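Local coordinates for protein uricase (Bacillus fastidiosus, PDB 4R8X) that probably catalyses the oxidation of urate by molecular oxygen to 5-hydroxyisourate, the first step of urate degradation to allantoin, at residues Ala86-Phe91 with Glu142-Thr147; Gly90-Val95 with Val109-Lys114; Ile204-Glu209 with Val223-Val228. One frame throughout, in Å; residues are numbered along the deposited sequence.

Contact 1 of 3, residues Ala86-Phe91 with Glu142-Thr147. Unlike the reference sequence in segment 142-147: V144 (reference Ala).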
ATOM      1  N   ALA D  86      20.102   8.128 -24.263  1.00 13.71           N
ATOM      2  CA  ALA D  86      20.420   7.187 -23.183  1.00 14.36           C
ATOM      3  C   ALA D  86      19.979   7.655 -21.808  1.00 13.95           C
ATOM      4  O   ALA D  86      20.294   6.997 -20.814  1.00 14.40           O
ATOM      5  CB  ALA D  86      21.916   6.910 -23.151  1.00 14.07           C
ATOM      6  N   THR D  87      19.259   8.772 -21.734  1.00 13.71           N
ATOM      7  CA  THR D  87      18.892   9.351 -20.439  1.00 13.34           C
ATOM      8  C   THR D  87      17.400   9.609 -20.319  1.00 13.32           C
ATOM      9  O   THR D  87      16.696   9.806 -21.313  1.00 12.66           O
ATOM     10  CB  THR D  87      19.626  10.689 -20.130  1.00 13.97           C
ATOM     11  OG1 THR D  87      19.047  11.758 -20.895  1.00 15.39           O
ATOM     12  CG2 THR D  87      21.112  10.575 -20.415  1.00 15.07           C
ATOM     13  N   LEU D  88      16.918   9.604 -19.083  1.00 14.05           N
ATOM     14  CA  LEU D  88      15.505   9.827 -18.823  1.00 13.59           C
ATOM     15  C   LEU D  88      15.123  11.245 -19.241  1.00 12.95           C
ATOM     16  O   LEU D  88      14.105  11.452 -19.899  1.00 12.67           O
ATOM     17  CB  LEU D  88      15.209   9.609 -17.342  1.00 16.28           C
ATOM     18  CG  LEU D  88      13.737   9.628 -16.936  0.85 17.56           C
ATOM     19  CD1 LEU D  88      12.919   8.641 -17.761  0.76 18.72           C
ATOM     20  CD2 LEU D  88      13.621   9.283 -15.464  1.00 17.43           C
ATOM     21  N   GLU D  89      15.954  12.217 -18.866  1.00 11.84           N
ATOM     22  CA  GLU D  89      15.695  13.611 -19.211  1.00 12.57           C
ATOM     23  C   GLU D  89      15.695  13.838 -20.718  1.00 12.80           C
ATOM     24  O   GLU D  89      14.893  14.619 -21.227  1.00 12.86           O
ATOM     25  CB  GLU D  89      16.731  14.530 -18.571  1.00 12.56           C
ATOM     26  CG  GLU D  89      16.771  14.508 -17.057  1.00 12.31           C
ATOM     27  CD  GLU D  89      17.770  13.510 -16.491  1.00 13.32           C
ATOM     28  OE1 GLU D  89      18.210  13.725 -15.349  1.00 13.99           O
ATOM     29  OE2 GLU D  89      18.124  12.524 -17.172  1.00 13.13           O
ATOM     30  N   GLY D  90      16.617  13.177 -21.411  1.00 12.85           N
ATOM     31  CA  GLY D  90      16.671  13.225 -22.861  1.00 13.97           C
ATOM     32  C   GLY D  90      15.386  12.713 -23.465  1.00 12.54           C
ATOM     33  O   GLY D  90      14.801  13.358 -24.330  1.00 12.99           O
ATOM     34  N   PHE D  91      14.918  11.560 -22.990  1.00 11.87           N
ATOM     35  CA  PHE D  91      13.686  11.007 -23.522  1.00 13.04           C
ATOM     36  C   PHE D  91      12.483  11.922 -23.284  1.00 12.54           C
ATOM     37  O   PHE D  91      11.691  12.145 -24.190  1.00 13.30           O
ATOM     38  CB  PHE D  91      13.412   9.631 -22.929  1.00 12.65           C
ATOM     39  CG  PHE D  91      12.128   9.020 -23.410  1.00 12.58           C
ATOM     40  CD1 PHE D  91      11.940   8.752 -24.759  1.00 13.43           C
ATOM     41  CD2 PHE D  91      11.098   8.737 -22.520  1.00 13.84           C
ATOM     42  CE1 PHE D  91      10.753   8.203 -25.215  1.00 13.40           C
ATOM     43  CE2 PHE D  91       9.914   8.182 -22.961  1.00 13.69           C
ATOM     44  CZ  PHE D  91       9.734   7.908 -24.313  1.00 13.51           C
ATOM     45  N   GLU D 142      15.539   2.475  -4.300  1.00 11.09           N
ATOM     46  CA  GLU D 142      15.586   3.827  -4.855  1.00 10.49           C
ATOM     47  C   GLU D 142      15.499   3.823  -6.378  1.00 10.58           C
ATOM     48  O   GLU D 142      15.903   2.861  -7.040  1.00 11.99           O
ATOM     49  CB  GLU D 142      16.829   4.566  -4.384  1.00 10.97           C
ATOM     50  CG  GLU D 142      18.138   3.960  -4.860  1.00 12.65           C
ATOM     51  CD  GLU D 142      18.754   3.013  -3.851  1.00 14.83           C
ATOM     52  OE1 GLU D 142      19.991   2.895  -3.851  1.00 17.37           O
ATOM     53  OE2 GLU D 142      18.018   2.372  -3.072  1.00 14.84           O
ATOM     54  N   TYR D 143      14.965   4.901  -6.936  1.00 10.43           N
ATOM     55  CA  TYR D 143      14.731   4.941  -8.366  1.00 10.60           C
ATOM     56  C   TYR D 143      14.931   6.354  -8.903  1.00 10.94           C
ATOM     57  O   TYR D 143      14.746   7.338  -8.184  1.00 10.81           O
ATOM     58  CB  TYR D 143      13.335   4.389  -8.692  1.00 13.16           C
ATOM     59  CG  TYR D 143      12.203   5.165  -8.064  1.00 13.55           C
ATOM     60  CD1 TYR D 143      11.709   4.825  -6.805  1.00 13.65           C
ATOM     61  CD2 TYR D 143      11.633   6.248  -8.722  1.00 13.91           C
ATOM     62  CE1 TYR D 143      10.670   5.539  -6.227  1.00 14.29           C
ATOM     63  CE2 TYR D 143      10.597   6.965  -8.159  1.00 14.64           C
ATOM     64  CZ  TYR D 143      10.123   6.615  -6.911  1.00 15.56           C
ATOM     65  OH  TYR D 143       9.101   7.342  -6.350  1.00 16.65           O
ATOM     66  N   VAL D 144      15.304   6.428 -10.172  1.00 10.69           N
ATOM     67  CA  VAL D 144      15.576   7.686 -10.834  1.00 11.27           C
ATOM     68  C   VAL D 144      14.293   8.416 -11.183  1.00 10.77           C
ATOM     69  O   VAL D 144      13.303   7.813 -11.583  1.00 12.49           O
ATOM     70  CB  VAL D 144      16.398   7.431 -12.114  1.00 11.70           C
ATOM     71  CG1 VAL D 144      16.711   8.737 -12.833  1.00 12.94           C
ATOM     72  CG2 VAL D 144      17.687   6.706 -11.772  1.00 11.64           C
ATOM     73  N   THR D 145      14.319   9.738 -11.048  1.00 10.46           N
ATOM     74  CA  THR D 145      13.181  10.561 -11.427  1.00 11.07           C
ATOM     75  C   THR D 145      13.614  11.674 -12.389  1.00 10.90           C
ATOM     76  O   THR D 145      14.786  12.057 -12.431  1.00 11.76           O
ATOM     77  CB  THR D 145      12.506  11.201 -10.188  1.00 11.85           C
ATOM     78  OG1 THR D 145      13.452  12.039  -9.508  1.00 12.48           O
ATOM     79  CG2 THR D 145      12.003  10.115  -9.227  1.00 12.35           C
ATOM     80  N   ALA D 146      12.658  12.173 -13.170  1.00 11.12           N
ATOM     81  CA  ALA D 146      12.884  13.354 -14.006  1.00 10.92           C
ATOM     82  C   ALA D 146      11.565  14.000 -14.390  1.00 11.48           C
ATOM     83  O   ALA D 146      10.537  13.332 -14.455  1.00 12.56           O
ATOM     84  CB  ALA D 146      13.692  12.990 -15.252  1.00 13.88           C
ATOM     85  N   THR D 147      11.613  15.307 -14.638  1.00 12.45           N
ATOM     86  CA  THR D 147      10.492  16.048 -15.198  1.00 11.98           C
ATOM     87  C   THR D 147      11.036  16.979 -16.254  1.00 12.29           C
ATOM     88  O   THR D 147      12.078  17.602 -16.060  1.00 13.50           O
ATOM     89  CB  THR D 147       9.782  16.910 -14.130  1.00 13.51           C
ATOM     90  OG1 THR D 147       9.159  16.060 -13.164  1.00 15.24           O
ATOM     91  CG2 THR D 147       8.707  17.782 -14.742  1.00 14.36           C
TER
HETATM   92  O   HOH W   1      17.661  11.773 -13.283  1.00 16.25           O

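Contact 2 of 3, residues Gly90-Val95 with Val109-Lys114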
ATOM      1  N   GLY D  90      16.617  13.177 -21.411  1.00 12.85           N
ATOM      2  CA  GLY D  90      16.671  13.225 -22.861  1.00 13.97           C
ATOM      3  C   GLY D  90      15.386  12.713 -23.465  1.00 12.54           C
ATOM      4  O   GLY D  90      14.801  13.358 -24.330  1.00 12.99           O
ATOM      5  N   PHE D  91      14.918  11.560 -22.990  1.00 11.87           N
ATOM      6  CA  PHE D  91      13.686  11.007 -23.522  1.00 13.04           C
ATOM      7  C   PHE D  91      12.483  11.922 -23.284  1.00 12.54           C
ATOM      8  O   PHE D  91      11.691  12.145 -24.190  1.00 13.30           O
ATOM      9  CB  PHE D  91      13.412   9.631 -22.929  1.00 12.65           C
ATOM     10  CG  PHE D  91      12.128   9.020 -23.410  1.00 12.58           C
ATOM     11  CD1 PHE D  91      11.940   8.752 -24.759  1.00 13.43           C
ATOM     12  CD2 PHE D  91      11.098   8.737 -22.520  1.00 13.84           C
ATOM     13  CE1 PHE D  91      10.753   8.203 -25.215  1.00 13.40           C
ATOM     14  CE2 PHE D  91       9.914   8.182 -22.961  1.00 13.69           C
ATOM     15  CZ  PHE D  91       9.734   7.908 -24.313  1.00 13.51           C
ATOM     16  N   LEU D  92      12.353  12.464 -22.073  1.00 11.54           N
ATOM     17  CA  LEU D  92      11.216  13.316 -21.758  1.00 11.71           C
ATOM     18  C   LEU D  92      11.201  14.586 -22.615  1.00 12.68           C
ATOM     19  O   LEU D  92      10.147  14.991 -23.109  1.00 12.71           O
ATOM     20  CB  LEU D  92      11.189  13.665 -20.263  1.00 12.22           C
ATOM     21  CG  LEU D  92      11.036  12.489 -19.294  1.00 12.80           C
ATOM     22  CD1 LEU D  92      10.751  13.041 -17.909  1.00 13.68           C
ATOM     23  CD2 LEU D  92       9.948  11.492 -19.730  1.00 14.04           C
ATOM     24  N   GLN D  93      12.361  15.206 -22.799  1.00 12.61           N
ATOM     25  CA  GLN D  93      12.383  16.403 -23.634  1.00 12.90           C
ATOM     26  C   GLN D  93      12.043  16.078 -25.089  1.00 13.94           C
ATOM     27  O   GLN D  93      11.310  16.822 -25.732  1.00 14.50           O
ATOM     28  CB  GLN D  93      13.722  17.131 -23.562  1.00 14.42           C
ATOM     29  CG  GLN D  93      13.688  18.437 -24.326  1.00 15.62           C
ATOM     30  CD  GLN D  93      14.906  19.284 -24.086  1.00 15.94           C
ATOM     31  OE1 GLN D  93      15.637  19.086 -23.118  1.00 15.44           O
ATOM     32  NE2 GLN D  93      15.136  20.241 -24.970  1.00 16.42           N
ATOM     33  N   TYR D  94      12.575  14.960 -25.580  1.00 13.69           N
ATOM     34  CA  TYR D  94      12.282  14.450 -26.914  1.00 13.17           C
ATOM     35  C   TYR D  94      10.775  14.310 -27.129  1.00 13.35           C
ATOM     36  O   TYR D  94      10.229  14.760 -28.141  1.00 14.34           O
ATOM     37  CB  TYR D  94      13.008  13.111 -27.093  1.00 14.10           C
ATOM     38  CG  TYR D  94      12.690  12.291 -28.328  1.00 14.54           C
ATOM     39  CD1 TYR D  94      13.035  12.733 -29.604  1.00 15.23           C
ATOM     40  CD2 TYR D  94      12.121  11.025 -28.207  1.00 16.12           C
ATOM     41  CE1 TYR D  94      12.775  11.949 -30.717  1.00 15.43           C
ATOM     42  CE2 TYR D  94      11.858  10.247 -29.310  1.00 17.47           C
ATOM     43  CZ  TYR D  94      12.185  10.707 -30.562  1.00 17.40           C
ATOM     44  OH  TYR D  94      11.927   9.920 -31.659  1.00 18.44           O
ATOM     45  N   VAL D  95      10.093  13.697 -26.169  1.00 12.79           N
ATOM     46  CA  VAL D  95       8.644  13.500 -26.255  1.00 12.93           C
ATOM     47  C   VAL D  95       7.848  14.805 -26.187  1.00 12.14           C
ATOM     48  O   VAL D  95       6.922  14.999 -26.971  1.00 13.34           O
ATOM     49  CB  VAL D  95       8.154  12.501 -25.184  1.00 13.95           C
ATOM     50  CG1 VAL D  95       6.624  12.447 -25.131  1.00 14.75           C
ATOM     51  CG2 VAL D  95       8.726  11.110 -25.454  1.00 15.27           C
ATOM     52  N   VAL D 109       3.761  21.196 -22.973  1.00 12.06           N
ATOM     53  CA  VAL D 109       3.635  19.782 -22.637  1.00 11.62           C
ATOM     54  C   VAL D 109       4.565  19.437 -21.480  1.00 11.11           C
ATOM     55  O   VAL D 109       5.747  19.763 -21.514  1.00 12.15           O
ATOM     56  CB  VAL D 109       3.987  18.889 -23.842  1.00 12.85           C
ATOM     57  CG1 VAL D 109       3.881  17.404 -23.461  1.00 12.56           C
ATOM     58  CG2 VAL D 109       3.075  19.208 -25.023  1.00 14.84           C
ATOM     59  N   ARG D 110       4.025  18.767 -20.464  1.00 11.63           N
ATOM     60  CA  ARG D 110       4.807  18.377 -19.298  1.00 11.05           C
ATOM     61  C   ARG D 110       4.886  16.867 -19.191  1.00 10.90           C
ATOM     62  O   ARG D 110       3.859  16.189 -19.200  1.00 12.77           O
ATOM     63  CB  ARG D 110       4.136  18.906 -18.028  1.00 12.12           C
ATOM     64  CG  ARG D 110       4.866  18.567 -16.732  1.00 13.40           C
ATOM     65  CD  ARG D 110       4.094  19.104 -15.536  1.00 15.34           C
ATOM     66  NE  ARG D 110       4.785  18.903 -14.262  1.00 15.16           N
ATOM     67  CZ  ARG D 110       5.701  19.736 -13.789  1.00 15.47           C
ATOM     68  NH1 ARG D 110       6.033  20.808 -14.496  1.00 15.62           N
ATOM     69  NH2 ARG D 110       6.287  19.508 -12.619  1.00 16.57           N
ATOM     70  N   LEU D 111       6.101  16.352 -19.088  1.00 10.28           N
ATOM     71  CA  LEU D 111       6.314  14.933 -18.826  1.00 12.02           C
ATOM     72  C   LEU D 111       7.003  14.751 -17.490  1.00 12.45           C
ATOM     73  O   LEU D 111       7.983  15.436 -17.189  1.00 13.65           O
ATOM     74  CB  LEU D 111       7.182  14.303 -19.916  1.00 14.32           C
ATOM     75  CG  LEU D 111       6.523  13.583 -21.086  1.00 15.01           C
ATOM     76  CD1 LEU D 111       5.807  12.312 -20.621  1.00 15.43           C
ATOM     77  CD2 LEU D 111       5.603  14.538 -21.857  1.00 15.84           C
ATOM     78  N   GLU D 112       6.473  13.825 -16.694  1.00 12.37           N
ATOM     79  CA  GLU D 112       7.106  13.391 -15.454  1.00 13.40           C
ATOM     80  C   GLU D 112       7.377  11.898 -15.571  1.00 13.52           C
ATOM     81  O   GLU D 112       6.594  11.171 -16.186  1.00 15.21           O
ATOM     82  CB  GLU D 112       6.174  13.634 -14.270  1.00 15.77           C
ATOM     83  CG  GLU D 112       5.857  15.094 -14.046  1.00 18.61           C
ATOM     84  CD  GLU D 112       4.812  15.321 -12.971  1.00 22.32           C
ATOM     85  OE1 GLU D 112       4.454  14.356 -12.258  1.00 25.60           O
ATOM     86  OE2 GLU D 112       4.340  16.470 -12.847  1.00 22.91           O
ATOM     87  N   ALA D 113       8.475  11.425 -14.996  1.00 11.83           N
ATOM     88  CA  ALA D 113       8.743   9.996 -15.060  1.00 12.40           C
ATOM     89  C   ALA D 113       9.366   9.480 -13.784  1.00 11.21           C
ATOM     90  O   ALA D 113      10.160  10.157 -13.134  1.00 12.22           O
ATOM     91  CB  ALA D 113       9.607   9.664 -16.277  1.00 13.82           C
ATOM     92  N   LYS D 114       8.961   8.267 -13.420  1.00 11.22           N
ATOM     93  CA  LYS D 114       9.581   7.510 -12.337  1.00 12.04           C
ATOM     94  C   LYS D 114      10.170   6.250 -12.937  1.00 10.98           C
ATOM     95  O   LYS D 114       9.451   5.471 -13.555  1.00 11.46           O
ATOM     96  CB  LYS D 114       8.538   7.134 -11.292  1.00 13.55           C
ATOM     97  CG  LYS D 114       7.938   8.328 -10.566  1.00 15.31           C
ATOM     98  CD  LYS D 114       6.875   7.889  -9.560  1.00 19.43           C
ATOM     99  CE  LYS D 114       6.248   9.089  -8.855  1.00 23.90           C
ATOM    100  NZ  LYS D 114       5.099   8.707  -7.986  1.00 26.99           N
TER

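Contact 3 of 3, residues Ile204-Glu209 with Val223-Val228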
ATOM      1  N   ILE D 204      16.649  13.146  -3.380  1.00 11.35           N
ATOM      2  CA  ILE D 204      17.610  14.172  -3.753  1.00 11.01           C
ATOM      3  C   ILE D 204      17.348  14.595  -5.180  1.00 10.75           C
ATOM      4  O   ILE D 204      17.115  13.756  -6.048  1.00 12.43           O
ATOM      5  CB  ILE D 204      19.046  13.649  -3.645  1.00 10.88           C
ATOM      6  CG1 ILE D 204      19.267  12.988  -2.277  1.00 12.44           C
ATOM      7  CG2 ILE D 204      20.033  14.778  -3.869  1.00 11.86           C
ATOM      8  CD1 ILE D 204      20.620  12.311  -2.132  1.00 13.20           C
ATOM      9  N   GLY D 205      17.367  15.898  -5.425  1.00 11.46           N
ATOM     10  CA  GLY D 205      17.205  16.427  -6.769  1.00 12.40           C
ATOM     11  C   GLY D 205      18.300  17.421  -7.097  1.00 13.03           C
ATOM     12  O   GLY D 205      18.976  17.916  -6.194  1.00 13.52           O
ATOM     13  N   TRP D 206      18.487  17.705  -8.383  1.00 13.66           N
ATOM     14  CA  TRP D 206      19.494  18.676  -8.806  1.00 12.37           C
ATOM     15  C   TRP D 206      19.041  19.408 -10.061  1.00 13.47           C
ATOM     16  O   TRP D 206      18.131  18.953 -10.762  1.00 14.38           O
ATOM     17  CB  TRP D 206      20.860  18.003  -9.021  1.00 12.57           C
ATOM     18  CG  TRP D 206      20.800  16.758  -9.849  1.00 11.80           C
ATOM     19  CD1 TRP D 206      21.013  16.647 -11.198  1.00 12.34           C
ATOM     20  CD2 TRP D 206      20.487  15.440  -9.381  1.00 11.82           C
ATOM     21  NE1 TRP D 206      20.857  15.337 -11.595  1.00 12.29           N
ATOM     22  CE2 TRP D 206      20.531  14.578 -10.500  1.00 11.99           C
ATOM     23  CE3 TRP D 206      20.178  14.906  -8.126  1.00 13.14           C
ATOM     24  CZ2 TRP D 206      20.276  13.210 -10.398  1.00 13.87           C
ATOM     25  CZ3 TRP D 206      19.909  13.550  -8.028  1.00 14.37           C
ATOM     26  CH2 TRP D 206      19.964  12.718  -9.156  1.00 14.16           C
ATOM     27  N   ALA D 207      19.671  20.550 -10.321  1.00 14.34           N
ATOM     28  CA  ALA D 207      19.401  21.346 -11.516  1.00 13.95           C
ATOM     29  C   ALA D 207      20.709  21.641 -12.218  1.00 14.45           C
ATOM     30  O   ALA D 207      21.721  21.845 -11.569  1.00 14.50           O
ATOM     31  CB  ALA D 207      18.701  22.660 -11.164  1.00 14.23           C
ATOM     32  N   TYR D 208      20.664  21.670 -13.546  1.00 14.43           N
ATOM     33  CA  TYR D 208      21.827  21.959 -14.376  1.00 15.33           C
ATOM     34  C   TYR D 208      21.901  23.436 -14.753  1.00 16.69           C
ATOM     35  O   TYR D 208      20.882  24.057 -15.068  1.00 17.22           O
ATOM     36  CB  TYR D 208      21.735  21.171 -15.679  1.00 14.24           C
ATOM     37  CG  TYR D 208      21.957  19.674 -15.582  1.00 14.12           C
ATOM     38  CD1 TYR D 208      20.922  18.809 -15.238  1.00 14.33           C
ATOM     39  CD2 TYR D 208      23.191  19.122 -15.885  1.00 14.30           C
ATOM     40  CE1 TYR D 208      21.130  17.428 -15.179  1.00 14.54           C
ATOM     41  CE2 TYR D 208      23.410  17.761 -15.840  1.00 14.50           C
ATOM     42  CZ  TYR D 208      22.378  16.915 -15.477  1.00 13.91           C
ATOM     43  OH  TYR D 208      22.586  15.553 -15.434  1.00 14.17           O
ATOM     44  N   GLU D 209      23.112  23.984 -14.739  1.00 17.06           N
ATOM     45  CA  GLU D 209      23.344  25.323 -15.288  1.00 17.68           C
ATOM     46  C   GLU D 209      23.018  25.339 -16.777  1.00 18.30           C
ATOM     47  O   GLU D 209      22.379  26.270 -17.272  1.00 19.57           O
ATOM     48  CB  GLU D 209      24.794  25.758 -15.059  1.00 18.94           C
ATOM     49  CG  GLU D 209      25.109  27.184 -15.518  1.00 20.35           C
ATOM     50  CD  GLU D 209      26.573  27.539 -15.357  0.38 20.94           C
ATOM     51  OE1 GLU D 209      27.349  26.689 -14.874  0.44 21.30           O
ATOM     52  OE2 GLU D 209      26.947  28.674 -15.717  0.30 21.41           O
ATOM     53  N   VAL D 223      24.978  13.963 -15.137  1.00 15.35           N
ATOM     54  CA  VAL D 223      25.038  13.501 -13.759  1.00 14.84           C
ATOM     55  C   VAL D 223      24.071  12.336 -13.577  1.00 13.76           C
ATOM     56  O   VAL D 223      22.861  12.517 -13.594  1.00 13.39           O
ATOM     57  CB  VAL D 223      24.702  14.633 -12.772  1.00 14.77           C
ATOM     58  CG1 VAL D 223      24.830  14.145 -11.332  1.00 15.09           C
ATOM     59  CG2 VAL D 223      25.622  15.825 -13.008  1.00 15.62           C
ATOM     60  N   ALA D 224      24.610  11.136 -13.403  1.00 13.28           N
ATOM     61  CA  ALA D 224      23.772   9.965 -13.171  1.00 13.29           C
ATOM     62  C   ALA D 224      23.282   9.948 -11.728  1.00 12.32           C
ATOM     63  O   ALA D 224      24.069  10.153 -10.791  1.00 12.68           O
ATOM     64  CB  ALA D 224      24.532   8.683 -13.495  1.00 14.74           C
ATOM     65  N   ALA D 225      21.981   9.716 -11.552  1.00 12.09           N
ATOM     66  CA  ALA D 225      21.387   9.630 -10.213  1.00 11.74           C
ATOM     67  C   ALA D 225      22.113   8.614  -9.338  1.00 11.14           C
ATOM     68  O   ALA D 225      22.224   8.798  -8.134  1.00 11.68           O
ATOM     69  CB  ALA D 225      19.885   9.306 -10.294  1.00 12.04           C
ATOM     70  N   GLU D 226      22.620   7.547  -9.948  1.00 11.96           N
ATOM     71  CA  GLU D 226      23.350   6.528  -9.205  1.00 12.75           C
ATOM     72  C   GLU D 226      24.629   7.078  -8.591  1.00 12.69           C
ATOM     73  O   GLU D 226      25.037   6.654  -7.502  1.00 13.90           O
ATOM     74  CB  GLU D 226      23.670   5.342 -10.114  1.00 14.25           C
ATOM     75  CG  GLU D 226      22.453   4.493 -10.464  1.00 14.94           C
ATOM     76  CD  GLU D 226      21.676   4.982 -11.684  1.00 14.97           C
ATOM     77  OE1 GLU D 226      20.776   4.243 -12.124  1.00 16.45           O
ATOM     78  OE2 GLU D 226      21.955   6.082 -12.202  1.00 14.90           O
ATOM     79  N   GLN D 227      25.264   8.012  -9.289  1.00 12.28           N
ATOM     80  CA  GLN D 227      26.460   8.660  -8.750  1.00 13.45           C
ATOM     81  C   GLN D 227      26.113   9.507  -7.535  1.00 12.35           C
ATOM     82  O   GLN D 227      26.835   9.517  -6.534  1.00 12.90           O
ATOM     83  CB  GLN D 227      27.126   9.534  -9.804  1.00 13.95           C
ATOM     84  CG  GLN D 227      27.653   8.773 -10.982  1.00 14.62           C
ATOM     85  CD  GLN D 227      28.296   9.687 -12.002  1.00 16.58           C
ATOM     86  OE1 GLN D 227      27.611  10.431 -12.706  1.00 16.83           O
ATOM     87  NE2 GLN D 227      29.617   9.642 -12.081  1.00 18.36           N
ATOM     88  N   VAL D 228      24.989  10.201  -7.624  1.00 12.94           N
ATOM     89  CA  VAL D 228      24.511  11.040  -6.537  1.00 12.55           C
ATOM     90  C   VAL D 228      24.159  10.182  -5.325  1.00 12.79           C
ATOM     91  O   VAL D 228      24.504  10.527  -4.193  1.00 13.09           O
ATOM     92  CB  VAL D 228      23.315  11.890  -6.999  1.00 13.02           C
ATOM     93  CG1 VAL D 228      22.679  12.607  -5.830  1.00 13.27           C
ATOM     94  CG2 VAL D 228      23.766  12.923  -8.054  1.00 14.35           C
TER
HETATM   95  O   HOH W   2      20.783  14.080 -14.211  1.00 13.02           O

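Contact 1 of 3, residues Ala86-Phe91 with Glu142-Thr147
L88 and A146 carry most of this contact, where the first turn of helix 88-102 meets strand 143-153. CG of L88 lies anti to its backbone N (chi1 -172°), which sets CG over the strand. L88 CD2 sits 3.7 Å from A146 CB, and L88 CG is 3.8 Å from that same methyl. The CD2 methyl also rests on the strand backbone, with L88 CD2 3.8 Å from A146 N. The same methyl, L88 CD2, also meets V144 CG1 at 4.1 Å. V144 and A146 are alternate residues of the strand, so both point at the helix, while T145 between them points away.

E89 adds to the contact. E89 CG lies 3.9 Å from A146 CB, so two successive helix residues cover one alanine methyl. The E89 chain bends at chi2 (92°), and its carboxylate meets a water that bridges to the strand. This water donates to E89 OE1 at 2.9 Å and to T145 O at 3.0 Å, tying the carboxylate to the strand backbone. S164 OG also bonds E89 OE1, and Y222 OH bonds E89 OE2.

The helix start is fixed by T87 at the N-cap, where T87 OG1 accepts from G90 N at 2.9 Å. A214 O is a further partner of T87 OG1.

The packing belongs to the tunnelling fold (T-fold) of uricases, in which helices cover one face of an antiparallel sheet. It is buried and away from the predicted urate site. Apolar branches do the direct touching, and the polar link runs through water. The E89 carboxylate is buried, but it has several partners and stands in the first turn of a helix, which would probably favour its charged form.

Contact 2 of 3, residues Gly90-Val95 with Val109-Lys114
L92 CG lies anti to its carbonyl carbon (chi1 -62°), and CD1 is anti to CA (chi2 -169°), which extends the branch toward L111 and A113. This is helix-on-sheet packing of the tunnelling fold: helix 88-102 lies on strand 108-125 and runs nearly antiparallel to it. The segment axes approach to 8.3 Å at 155°.

The two L92 methyls divide the work. L92 CD2 touches L111 CB at 3.9 Å. L92 CD1 lies 3.7 Å from L111 O, over the strand backbone. Both methyls also touch the A113 methyl, with L92 CD1 3.9 Å from A113 CB. An alanine in place of L92 would probably open a gap beside L111, losing the two methyls that cover A113 CB, though L88 would still touch A113.

One turn on, V95 extends the contact, and its side chain crosses that of L111 at about a right angle. V95 CG1 meets L111 CD2 at 4.0 Å. I76 and H79 of helix 69-82 also touch V95.

R110 and E112 point away from the helix, on the other face of the strand. There R110 NE donates almost straight to E112 OE2 at 2.8 Å, in the guanidinium plane and onto the anti lone pair of that oxygen.

Contact 3 of 3, residues Ile204-Glu209 with Val223-Val228
The N-terminal end of helix 225-238 packs against strand 198-208, with W206 and Y208 meeting V223, A225 and V228. W206 CG takes the crowded position between backbone N and carbonyl carbon (chi1 48°), and the indole projects toward the helix. V228 CG2 stands over the six-membered ring of W206, 3.9 Å from its centroid and 11° off the normal, a CH-pi contact. V223 CG1 lies over the same face, toward the rim near NE1 and CE2. A225 CB sits at the ring edge, 3.6 Å from W206 CH2. Beside the indole, I204 CG2 touches V228 CG1 at 3.9 Å.

In the T-fold of uricase, this places the start of the helix on the sheet face that also carries helix 88-102.

Polar bonds fix the residues just before the helix. V223 N donates to Y208 OH at 2.9 Å (161°). A water accepts from W206 NE1 at 2.9 Å and donates to V223 O at 2.7 Å; Y208 OH is its third partner. A224 holds the N-cap position. Its N-H donates to the side chain of Q227, three residues on, with A224 N 3.2 Å from Q227 OE1 and on a lone pair of that oxygen.

Overall arrangement
All three contacts are buried and set helices on one face of the same large sheet. Contacts 1 and 2 use successive turns of helix 88-102. Their strands are neighbours: A146 O lies 2.9 Å from A113 N, a probable hydrogen bond. Contact 3 uses helix 225-238 instead. It touches contact 1 where V144 CG2 meets A225 CB at 3.7 Å, but its nearest atoms are about 9 Å from contact 2. The chemistry differs. Contact 2, one turn further along the helix than contact 1, is aliphatic. Contacts 1 and 3, at helix starts, add capping and a water bridge, and only contact 3 uses aromatic rings and a direct hydrogen bond across the interface.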